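Side-chain contacts in pumilio homology domain family member 4 (Saccharomyces cerevisiae, PDB 3BWT), which binds messenger RNA through its Pumilio homology domain, the part of the protein described here: residues E112-I115 against V116-L120; G180-E183 against Q184-L188; Y301-K304 against R305-I309; G316-R319 against N320-H323. All blocks are in the same frame, centred on the assembly; numbering follows the deposited sequence.

How the contacts relate
The four contacts follow one another along a single chain of the Pumilio homology domain, a curved all-helical repeat fold. Contacts 1, 2 and 3 lie on helices 110-120, 182-193 and 300-310. Contact 1 belongs to Pumilio repeat 3 and just reaches repeat 4, contact 2 lies in repeat 5, and contact 3 ends one residue past repeat 8. Contact 4 forms the turn leading into helix 322-328, the last helix of the chain. Centres of contacts 1 and 2 are about 21 Å apart, those of 3 and 4 about 20 Å. Contacts 1 and 4 lie on opposite sides of the chain's centre, about 60 Å between centres. None touches another: they are local features of separate helices spread along the elongated RNA-binding domain.

Contact 1: E112-I115 against V116-L120; sequences EAQI and VVDSL
Glu-112 to Ile-115 meet Val-116 to Ser-119 as successive turns of one alpha helix, 110-120, in the Pumilio repeat fold; residues up to Asp-118 belong to repeat 3. The contact is local, made through i to i+4 backbone bonds and the side chains that lean back over the preceding turn. Val-117 N gives an almost straight bond to Ala-113 O (2.9 Å, 178° at the hydrogen), and Asp-118 N bonds to Gln-114 O at 2.8 Å. The bond from Val-116 N to Glu-112 O is longer, at 3.2 Å.

On the side facing helix 146-158, the Val-117 methyl CG2 approaches the end of the Gln-114 side chain, 4.0 Å from its CD. Gln-114 is bent at its second torsion (-40°), which folds its amide back along the helix toward this methyl. Ala-113 and Gln-114 also touch Asn-148 of that helix and Val-117 reaches Phe-151, while Val-116 packs instead on Phe-87 of helix 87-92. The carboxylate of Glu-112 leaves the contact, OE2 forming a salt bridge with Arg-76 and OE1 hydrogen-bonded to Thr-109 and Lys-108, and Asp-118 has its own salt bridge, with Arg-121.

At the C-terminal end, Ile-115 O takes a weak bond from Ser-119 N at 3.1 Å. The serine hydroxyl lies beside its own backbone N (chi1 -81°), turned back along the helix, and gives the same carbonyl a second bond, Ser-119 OG to Ile-115 O at 3.0 Å.

Contact 2: G180-E183 against Q184-L188; sequences GTTE and QCDNL
Thr-181 N donates to the side-chain oxygen OE1 of Gln-184 at 2.7 Å, arriving in the plane of the amide carbonyl. At the start of helix 182-193 the N3 glutamine thus accepts from the N-cap N-H as in a capping box, but without the reciprocal bond, since the Thr-181 side chain makes no capping bond. The two side chains cross at about a right angle, with Thr-181 CB beside OE1, out of the amide plane. The glutamine's first torsion (-81°) sets CG beside its backbone N, and the chain, extended from there, carries OE1 to the N-cap.

The first turn closes with Cys-185 N bonded to Thr-181 O (2.7 Å, 172° at the hydrogen). Next along, Asp-186 N bonds to Thr-182 O at 2.8 Å and Asn-187 N to Glu-183 O at 3.0 Å. Two side-chain pairs run alongside each other, pointing the same way: Thr-182 CG2 lies 4.0 Å from Asp-186 OD2, and Glu-183 CG lies 4.1 Å from Asn-187 ND2.

What positions the capping glutamine is a second shell: its NE2 bonds to Pro-146 O and Gln-150 OE1. Helix 146-158 thus flanks the cap, also meeting Gln-184 and Leu-188 through Phe-153, while Cys-185 rests on Leu-177 of helix 169-179.

Contact 3: Y301-K304 against R305-I309; sequences YLYK and RLSEI
Tyr-301 and Arg-305 lie side by side on helix 300-310, pointing the same way, with ring and guanidinium planes turned 64° apart. The arginine is fully extended from CG to NE, with CG anti to the backbone N (chi1 -177°), and this reach brings its guanidinium level with the phenol end of the tyrosine. Arg-305 NH1 gives a weak hydrogen bond to Tyr-301 OH, 3.1 Å long and poorly directed. The other end of the guanidinium, NH2, has a further weak bond to Asn-268 OD1.

A second pair is built quite differently. Ser-307 OG sits over one face of the Tyr-303 ring, 3.6 Å above the plane and displaced toward the rim. The same hydroxyl donates to Tyr-303 O at 3.0 Å, coming from above the carbonyl plane, while Ser-307 N bonds to that oxygen at 2.7 Å; one carbonyl therefore holds both backbone and side chain of the serine. At the edge of the ring, in its plane, is Lys-304 CE. Tyr-303 links helix 300-310 to Met-330 O, through a hydrogen bond of its phenol hydroxyl, and to His-296, through an edge-to-face stack of the rings.

Among the helix bonds, Leu-306 N donates to Leu-302 O at 2.8 Å. These two leucines seat the helix against both preceding ones: both touch Leu-267 of helix 256-279, and Leu-306 also packs on Ala-291, Leu-292 and Ser-295 of helix 284-298.

Contact 4: G316-R319 against N320-H323; sequences GPIR and NTPH
With chi1 at 67°, Thr-321 sets OG1 between its backbone N and its carbonyl carbon, near Ile-318 O and ahead of the helix that follows. Thr-321 is the N-cap of helix 322-328, the last helix of the domain, and the contact is the turn that leads into it from the loop after helix 300-310. OG1 caps the backbone N of Gly-324, three residues on, and donates to Ile-318 O at 2.8 Å. The hydroxyl stands too close to a neighbour in the model, however, so its place is less certain, and this qualifies both bonds.

Behind the cap, the chain winds through overlapping beta turns. Asn-320 N bonds to Pro-317 O at 2.9 Å (168° at the hydrogen), although the donor lies above the carbonyl plane. Ile-318 and Arg-319, the two central residues, have helical backbone angles, as in a type I turn. One residue later Thr-321 N bonds to Ile-318 O at 3.2 Å, again from well above the carbonyl plane, and a weak bond from Arg-319 N to Gly-316 O precedes both.

The turn lies at the surface. Arg-319 bends at its third torsion (73°), and its NH1 is taken up by Leu-314 O, fastening the turn to the loop just before it. Asn-320 ND2 comes to 3.6 Å from Gly-316 O. On the cap itself, the methyl CG2 of Thr-321 lies beside the preceding turn, 3.6 Å from Pro-317 O.

Contact 1: E112-I115 against V116-L120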
loop_
_atom_site.group_PDB
_atom_site.type_symbol
_atom_site.label_atom_id
_atom_site.label_comp_id
_atom_site.label_asym_id
_atom_site.label_seq_id
_atom_site.Cartn_x
_atom_site.Cartn_y
_atom_site.Cartn_z
ATOM N N GLU A 112 -22.744 -10.746 6.843
ATOM C CA GLU A 112 -22.177 -9.418 6.998
ATOM C C GLU A 112 -21.156 -9.136 5.914
ATOM O O GLU A 112 -21.033 -8.000 5.454
ATOM C CB GLU A 112 -21.484 -9.302 8.353
ATOM C CG GLU A 112 -22.374 -8.862 9.490
ATOM C CD GLU A 112 -21.672 -8.969 10.830
ATOM O OE1 GLU A 112 -21.307 -10.094 11.238
ATOM O OE2 GLU A 112 -21.488 -7.921 11.478
ATOM N N ALA A 113 -20.405 -10.166 5.529
ATOM C CA ALA A 113 -19.358 -10.009 4.527
ATOM C C ALA A 113 -19.970 -9.893 3.150
ATOM O O ALA A 113 -19.494 -9.129 2.309
ATOM C CB ALA A 113 -18.382 -11.162 4.574
ATOM N N GLN A 114 -21.033 -10.652 2.917
ATOM C CA GLN A 114 -21.714 -10.581 1.636
ATOM C C GLN A 114 -22.351 -9.216 1.426
ATOM O O GLN A 114 -22.292 -8.669 0.330
ATOM C CB GLN A 114 -22.741 -11.703 1.487
ATOM C CG GLN A 114 -22.121 -12.994 0.994
ATOM C CD GLN A 114 -21.067 -12.745 -0.074
ATOM O OE1 GLN A 114 -19.920 -13.179 0.063
ATOM N NE2 GLN A 114 -21.447 -12.032 -1.136
ATOM N N ILE A 115 -22.938 -8.658 2.478
ATOM C CA ILE A 115 -23.482 -7.305 2.410
ATOM C C ILE A 115 -22.397 -6.267 2.099
ATOM O O ILE A 115 -22.635 -5.302 1.368
ATOM C CB ILE A 115 -24.230 -6.917 3.709
ATOM C CG1 ILE A 115 -25.550 -7.687 3.818
ATOM C CG2 ILE A 115 -24.485 -5.416 3.763
ATOM C CD1 ILE A 115 -26.280 -7.482 5.137
ATOM N N VAL A 116 -21.203 -6.469 2.648
ATOM C CA VAL A 116 -20.120 -5.538 2.397
ATOM C C VAL A 116 -19.592 -5.666 0.971
ATOM O O VAL A 116 -19.504 -4.670 0.265
ATOM C CB VAL A 116 -18.988 -5.657 3.437
ATOM C CG1 VAL A 116 -17.734 -4.956 2.948
ATOM C CG2 VAL A 116 -19.438 -5.068 4.769
ATOM N N VAL A 117 -19.259 -6.876 0.528
ATOM C CA VAL A 117 -18.783 -7.038 -0.847
ATOM C C VAL A 117 -19.848 -6.562 -1.825
ATOM O O VAL A 117 -19.542 -5.854 -2.777
ATOM C CB VAL A 117 -18.365 -8.493 -1.195
ATOM C CG1 VAL A 117 -17.588 -9.122 -0.048
ATOM C CG2 VAL A 117 -19.576 -9.340 -1.528
ATOM N N ASP A 118 -21.101 -6.931 -1.582
ATOM C CA ASP A 118 -22.180 -6.529 -2.476
ATOM C C ASP A 118 -22.224 -5.008 -2.574
ATOM O O ASP A 118 -22.488 -4.458 -3.642
ATOM C CB ASP A 118 -23.532 -7.059 -1.994
ATOM C CG ASP A 118 -23.725 -8.543 -2.268
ATOM O OD1 ASP A 118 -22.772 -9.209 -2.740
ATOM O OD2 ASP A 118 -24.845 -9.043 -2.002
ATOM N N SER A 119 -21.950 -4.338 -1.457
ATOM C CA SER A 119 -22.089 -2.889 -1.370
ATOM C C SER A 119 -20.904 -2.147 -1.953
ATOM O O SER A 119 -21.059 -1.037 -2.449
ATOM C CB SER A 119 -22.278 -2.447 0.077
ATOM O OG SER A 119 -23.619 -2.601 0.489
ATOM N N LEU A 120 -19.721 -2.752 -1.875
ATOM C CA LEU A 120 -18.502 -2.119 -2.363
ATOM C C LEU A 120 -18.219 -2.453 -3.814
ATOM O O LEU A 120 -17.764 -1.608 -4.567
ATOM C CB LEU A 120 -17.309 -2.531 -1.504
ATOM C CG LEU A 120 -17.323 -1.972 -0.082
ATOM C CD1 LEU A 120 -16.202 -2.551 0.772
ATOM C CD2 LEU A 120 -17.244 -0.450 -0.138
#

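Contact 2: G180-E183 against Q184-L188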
loop_
_atom_site.group_PDB
_atom_site.type_symbol
_atom_site.label_atom_id
_atom_site.label_comp_id
_atom_site.label_asym_id
_atom_site.label_seq_id
_atom_site.Cartn_x
_atom_site.Cartn_y
_atom_site.Cartn_z
ATOM N N GLY A 180 -3.303 -11.805 -0.961
ATOM C CA GLY A 180 -3.821 -12.633 -2.025
ATOM C C GLY A 180 -3.373 -14.079 -1.950
ATOM O O GLY A 180 -2.239 -14.376 -1.568
ATOM N N THR A 181 -4.302 -14.970 -2.289
ATOM C CA THR A 181 -4.026 -16.362 -2.623
ATOM C C THR A 181 -2.965 -16.458 -3.716
ATOM O O THR A 181 -2.882 -15.583 -4.588
ATOM C CB THR A 181 -5.299 -16.995 -3.195
ATOM O OG1 THR A 181 -6.102 -17.529 -2.134
ATOM C CG2 THR A 181 -4.959 -18.088 -4.179
ATOM N N THR A 182 -2.166 -17.521 -3.690
ATOM C CA THR A 182 -1.162 -17.750 -4.736
ATOM C C THR A 182 -1.757 -17.629 -6.140
ATOM O O THR A 182 -1.171 -17.006 -7.029
ATOM C CB THR A 182 -0.486 -19.132 -4.586
ATOM O OG1 THR A 182 0.282 -19.164 -3.376
ATOM C CG2 THR A 182 0.432 -19.415 -5.766
ATOM N N GLU A 183 -2.928 -18.228 -6.326
ATOM C CA GLU A 183 -3.641 -18.165 -7.596
ATOM C C GLU A 183 -4.026 -16.724 -7.934
ATOM O O GLU A 183 -3.873 -16.277 -9.076
ATOM C CB GLU A 183 -4.886 -19.056 -7.555
ATOM C CG GLU A 183 -5.701 -19.049 -8.841
ATOM C CD GLU A 183 -6.728 -20.172 -8.904
ATOM O OE1 GLU A 183 -7.277 -20.548 -7.844
ATOM O OE2 GLU A 183 -6.991 -20.675 -10.018
ATOM N N GLN A 184 -4.530 -16.003 -6.935
ATOM C CA GLN A 184 -4.891 -14.604 -7.111
ATOM C C GLN A 184 -3.661 -13.767 -7.455
ATOM O O GLN A 184 -3.668 -13.009 -8.425
ATOM C CB GLN A 184 -5.557 -14.056 -5.844
ATOM C CG GLN A 184 -7.024 -14.390 -5.702
ATOM C CD GLN A 184 -7.497 -14.253 -4.270
ATOM O OE1 GLN A 184 -6.699 -14.325 -3.334
ATOM N NE2 GLN A 184 -8.803 -14.062 -4.089
ATOM N N CYS A 185 -2.605 -13.908 -6.661
ATOM C CA CYS A 185 -1.399 -13.109 -6.874
ATOM C C CYS A 185 -0.750 -13.424 -8.209
ATOM O O CYS A 185 -0.174 -12.546 -8.846
ATOM C CB CYS A 185 -0.394 -13.300 -5.736
ATOM S SG CYS A 185 -0.998 -12.727 -4.135
ATOM N N ASP A 186 -0.839 -14.680 -8.631
ATOM C CA ASP A 186 -0.274 -15.085 -9.911
ATOM C C ASP A 186 -1.041 -14.453 -11.070
ATOM O O ASP A 186 -0.450 -13.831 -11.949
ATOM C CB ASP A 186 -0.266 -16.607 -10.045
ATOM C CG ASP A 186 0.959 -17.251 -9.407
ATOM O OD1 ASP A 186 1.733 -16.549 -8.719
ATOM O OD2 ASP A 186 1.146 -18.474 -9.594
ATOM N N ASN A 187 -2.361 -14.602 -11.073
ATOM C CA ASN A 187 -3.154 -14.000 -12.135
ATOM C C ASN A 187 -2.937 -12.490 -12.209
ATOM O O ASN A 187 -2.932 -11.908 -13.292
ATOM C CB ASN A 187 -4.635 -14.345 -11.988
ATOM C CG ASN A 187 -4.939 -15.784 -12.381
ATOM O OD1 ASN A 187 -4.197 -16.401 -13.147
ATOM N ND2 ASN A 187 -6.036 -16.323 -11.858
ATOM N N LEU A 188 -2.725 -11.871 -11.052
ATOM C CA LEU A 188 -2.471 -10.439 -10.980
ATOM C C LEU A 188 -1.082 -10.088 -11.517
ATOM O O LEU A 188 -0.928 -9.149 -12.300
ATOM C CB LEU A 188 -2.625 -9.948 -9.536
ATOM C CG LEU A 188 -2.308 -8.482 -9.226
ATOM C CD1 LEU A 188 -3.012 -7.563 -10.191
ATOM C CD2 LEU A 188 -2.699 -8.162 -7.797
#

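Contact 3: Y301-K304 against R305-I309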
loop_
_atom_site.group_PDB
_atom_site.type_symbol
_atom_site.label_atom_id
_atom_site.label_comp_id
_atom_site.label_asym_id
_atom_site.label_seq_id
_atom_site.Cartn_x
_atom_site.Cartn_y
_atom_site.Cartn_z
ATOM N N TYR A 301 35.535 -10.542 -8.330
ATOM C CA TYR A 301 35.850 -10.471 -9.744
ATOM C C TYR A 301 35.053 -9.360 -10.420
ATOM O O TYR A 301 35.553 -8.671 -11.305
ATOM C CB TYR A 301 35.600 -11.814 -10.427
ATOM C CG TYR A 301 35.290 -11.680 -11.899
ATOM C CD1 TYR A 301 33.977 -11.603 -12.337
ATOM C CD2 TYR A 301 36.307 -11.602 -12.851
ATOM C CE1 TYR A 301 33.675 -11.471 -13.674
ATOM C CE2 TYR A 301 36.011 -11.462 -14.200
ATOM C CZ TYR A 301 34.686 -11.403 -14.595
ATOM O OH TYR A 301 34.347 -11.277 -15.914
ATOM N N LEU A 302 33.808 -9.186 -9.997
ATOM C CA LEU A 302 32.956 -8.153 -10.568
ATOM C C LEU A 302 33.337 -6.772 -10.033
ATOM O O LEU A 302 33.355 -5.794 -10.775
ATOM C CB LEU A 302 31.478 -8.464 -10.300
ATOM C CG LEU A 302 30.852 -9.615 -11.103
ATOM C CD1 LEU A 302 29.424 -9.925 -10.641
ATOM C CD2 LEU A 302 30.868 -9.327 -12.599
ATOM N N TYR A 303 33.650 -6.701 -8.743
ATOM C CA TYR A 303 34.024 -5.439 -8.106
ATOM C C TYR A 303 35.292 -4.839 -8.714
ATOM O O TYR A 303 35.345 -3.653 -9.058
ATOM C CB TYR A 303 34.217 -5.643 -6.603
ATOM C CG TYR A 303 34.761 -4.430 -5.884
ATOM C CD1 TYR A 303 33.937 -3.347 -5.581
ATOM C CD2 TYR A 303 36.105 -4.363 -5.507
ATOM C CE1 TYR A 303 34.434 -2.228 -4.915
ATOM C CE2 TYR A 303 36.611 -3.256 -4.842
ATOM C CZ TYR A 303 35.771 -2.192 -4.549
ATOM O OH TYR A 303 36.267 -1.096 -3.885
ATOM N N LYS A 304 36.319 -5.671 -8.828
ATOM C CA LYS A 304 37.568 -5.262 -9.437
ATOM C C LYS A 304 37.327 -4.884 -10.889
ATOM O O LYS A 304 37.928 -3.935 -11.400
ATOM C CB LYS A 304 38.613 -6.381 -9.322
ATOM C CG LYS A 304 39.062 -6.641 -7.879
ATOM C CD LYS A 304 39.310 -5.317 -7.145
ATOM C CE LYS A 304 39.900 -5.520 -5.754
ATOM N NZ LYS A 304 40.150 -4.211 -5.072
ATOM N N ARG A 305 36.436 -5.617 -11.547
ATOM C CA ARG A 305 36.103 -5.310 -12.927
ATOM C C ARG A 305 35.432 -3.932 -13.061
ATOM O O ARG A 305 35.816 -3.126 -13.915
ATOM C CB ARG A 305 35.250 -6.416 -13.541
ATOM C CG ARG A 305 34.953 -6.158 -14.995
ATOM C CD ARG A 305 34.182 -7.293 -15.638
ATOM N NE ARG A 305 33.877 -7.018 -17.039
ATOM C CZ ARG A 305 33.200 -7.840 -17.838
ATOM N NH1 ARG A 305 32.768 -9.018 -17.393
ATOM N NH2 ARG A 305 32.976 -7.494 -19.096
ATOM N N LEU A 306 34.452 -3.672 -12.225
ATOM C CA LEU A 306 33.823 -2.357 -12.164
ATOM C C LEU A 306 34.830 -1.273 -11.798
ATOM O O LEU A 306 34.892 -0.227 -12.439
ATOM C CB LEU A 306 32.698 -2.343 -11.131
ATOM C CG LEU A 306 31.463 -3.215 -11.344
ATOM C CD1 LEU A 306 30.569 -3.122 -10.122
ATOM C CD2 LEU A 306 30.708 -2.759 -12.566
ATOM N N SER A 307 35.595 -1.514 -10.735
ATOM C CA SER A 307 36.578 -0.549 -10.271
ATOM C C SER A 307 37.487 -0.066 -11.389
ATOM O O SER A 307 37.758 1.131 -11.497
ATOM C CB SER A 307 37.423 -1.147 -9.157
ATOM O OG SER A 307 36.681 -1.228 -7.964
ATOM N N GLU A 308 37.961 -0.983 -12.225
ATOM C CA GLU A 308 38.986 -0.601 -13.193
ATOM C C GLU A 308 38.455 0.218 -14.361
ATOM O O GLU A 308 39.221 0.893 -15.047
ATOM C CB GLU A 308 39.824 -1.797 -13.658
ATOM C CG GLU A 308 39.054 -2.968 -14.238
ATOM C CD GLU A 308 39.906 -4.232 -14.281
ATOM O OE1 GLU A 308 40.929 -4.277 -13.546
ATOM O OE2 GLU A 308 39.550 -5.167 -15.042
ATOM N N ILE A 309 37.145 0.180 -14.572
ATOM C CA ILE A 309 36.520 1.064 -15.549
ATOM C C ILE A 309 36.159 2.410 -14.934
ATOM O O ILE A 309 36.255 3.450 -15.584
ATOM C CB ILE A 309 35.259 0.454 -16.124
ATOM C CG1 ILE A 309 35.608 -0.796 -16.924
ATOM C CG2 ILE A 309 34.527 1.483 -16.980
ATOM C CD1 ILE A 309 34.415 -1.440 -17.581
#

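Contact 4: G316-R319 against N320-H323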
loop_
_atom_site.group_PDB
_atom_site.type_symbol
_atom_site.label_atom_id
_atom_site.label_comp_id
_atom_site.label_asym_id
_atom_site.label_seq_id
_atom_site.Cartn_x
_atom_site.Cartn_y
_atom_site.Cartn_z
ATOM N N GLY A 316 39.963 15.095 -12.317
ATOM C CA GLY A 316 39.616 16.477 -12.574
ATOM C C GLY A 316 38.357 16.901 -11.848
ATOM O O GLY A 316 38.252 16.735 -10.627
ATOM N N PRO A 317 37.387 17.443 -12.605
ATOM C CA PRO A 317 36.136 18.031 -12.107
ATOM C C PRO A 317 35.354 17.085 -11.199
ATOM O O PRO A 317 35.105 17.420 -10.041
ATOM C CB PRO A 317 35.338 18.296 -13.390
ATOM C CG PRO A 317 36.366 18.410 -14.464
ATOM C CD PRO A 317 37.453 17.452 -14.078
ATOM N N ILE A 318 34.977 15.923 -11.725
ATOM C CA ILE A 318 34.138 14.983 -11.000
ATOM C C ILE A 318 34.674 14.751 -9.596
ATOM O O ILE A 318 33.909 14.574 -8.650
ATOM C CB ILE A 318 34.060 13.632 -11.727
ATOM C CG1 ILE A 318 33.385 13.803 -13.089
ATOM C CG2 ILE A 318 33.346 12.585 -10.862
ATOM C CD1 ILE A 318 33.474 12.580 -13.976
ATOM N N ARG A 319 35.993 14.769 -9.460
ATOM C CA ARG A 319 36.626 14.442 -8.187
ATOM C C ARG A 319 36.234 15.371 -7.042
ATOM O O ARG A 319 36.319 14.999 -5.868
ATOM C CB ARG A 319 38.146 14.414 -8.340
ATOM C CG ARG A 319 38.670 13.144 -8.983
ATOM C CD ARG A 319 40.123 12.913 -8.606
ATOM N NE ARG A 319 40.274 12.488 -7.216
ATOM C CZ ARG A 319 40.486 11.229 -6.841
ATOM N NH1 ARG A 319 40.570 10.270 -7.753
ATOM N NH2 ARG A 319 40.615 10.927 -5.555
ATOM N N ASN A 320 35.800 16.575 -7.389
ATOM C CA ASN A 320 35.523 17.599 -6.389
ATOM C C ASN A 320 34.030 17.822 -6.185
ATOM O O ASN A 320 33.607 18.505 -5.245
ATOM C CB ASN A 320 36.240 18.902 -6.759
ATOM C CG ASN A 320 37.756 18.761 -6.716
ATOM O OD1 ASN A 320 38.329 18.387 -5.688
ATOM N ND2 ASN A 320 38.412 19.049 -7.839
ATOM N N THR A 321 33.235 17.229 -7.067
ATOM C CA THR A 321 31.794 17.272 -6.937
ATOM C C THR A 321 31.342 16.241 -5.910
ATOM O O THR A 321 32.021 15.240 -5.685
ATOM C CB THR A 321 31.109 17.000 -8.281
ATOM O OG1 THR A 321 31.346 15.644 -8.679
ATOM C CG2 THR A 321 31.654 17.940 -9.346
ATOM N N PRO A 322 30.208 16.506 -5.256
ATOM C CA PRO A 322 29.602 15.570 -4.307
ATOM C C PRO A 322 29.406 14.171 -4.882
ATOM O O PRO A 322 29.702 13.181 -4.201
ATOM C CB PRO A 322 28.249 16.219 -4.016
ATOM C CG PRO A 322 28.534 17.679 -4.121
ATOM C CD PRO A 322 29.548 17.824 -5.230
ATOM N N HIS A 323 28.907 14.088 -6.112
ATOM C CA HIS A 323 28.628 12.790 -6.729
ATOM C C HIS A 323 29.906 12.045 -7.117
ATOM O O HIS A 323 29.992 10.819 -6.978
ATOM C CB HIS A 323 27.650 12.916 -7.911
ATOM C CG HIS A 323 28.166 13.725 -9.059
ATOM N ND1 HIS A 323 28.444 15.072 -8.959
ATOM C CD2 HIS A 323 28.432 13.381 -10.342
ATOM C CE1 HIS A 323 28.879 15.517 -10.125
ATOM N NE2 HIS A 323 28.880 14.512 -10.983
#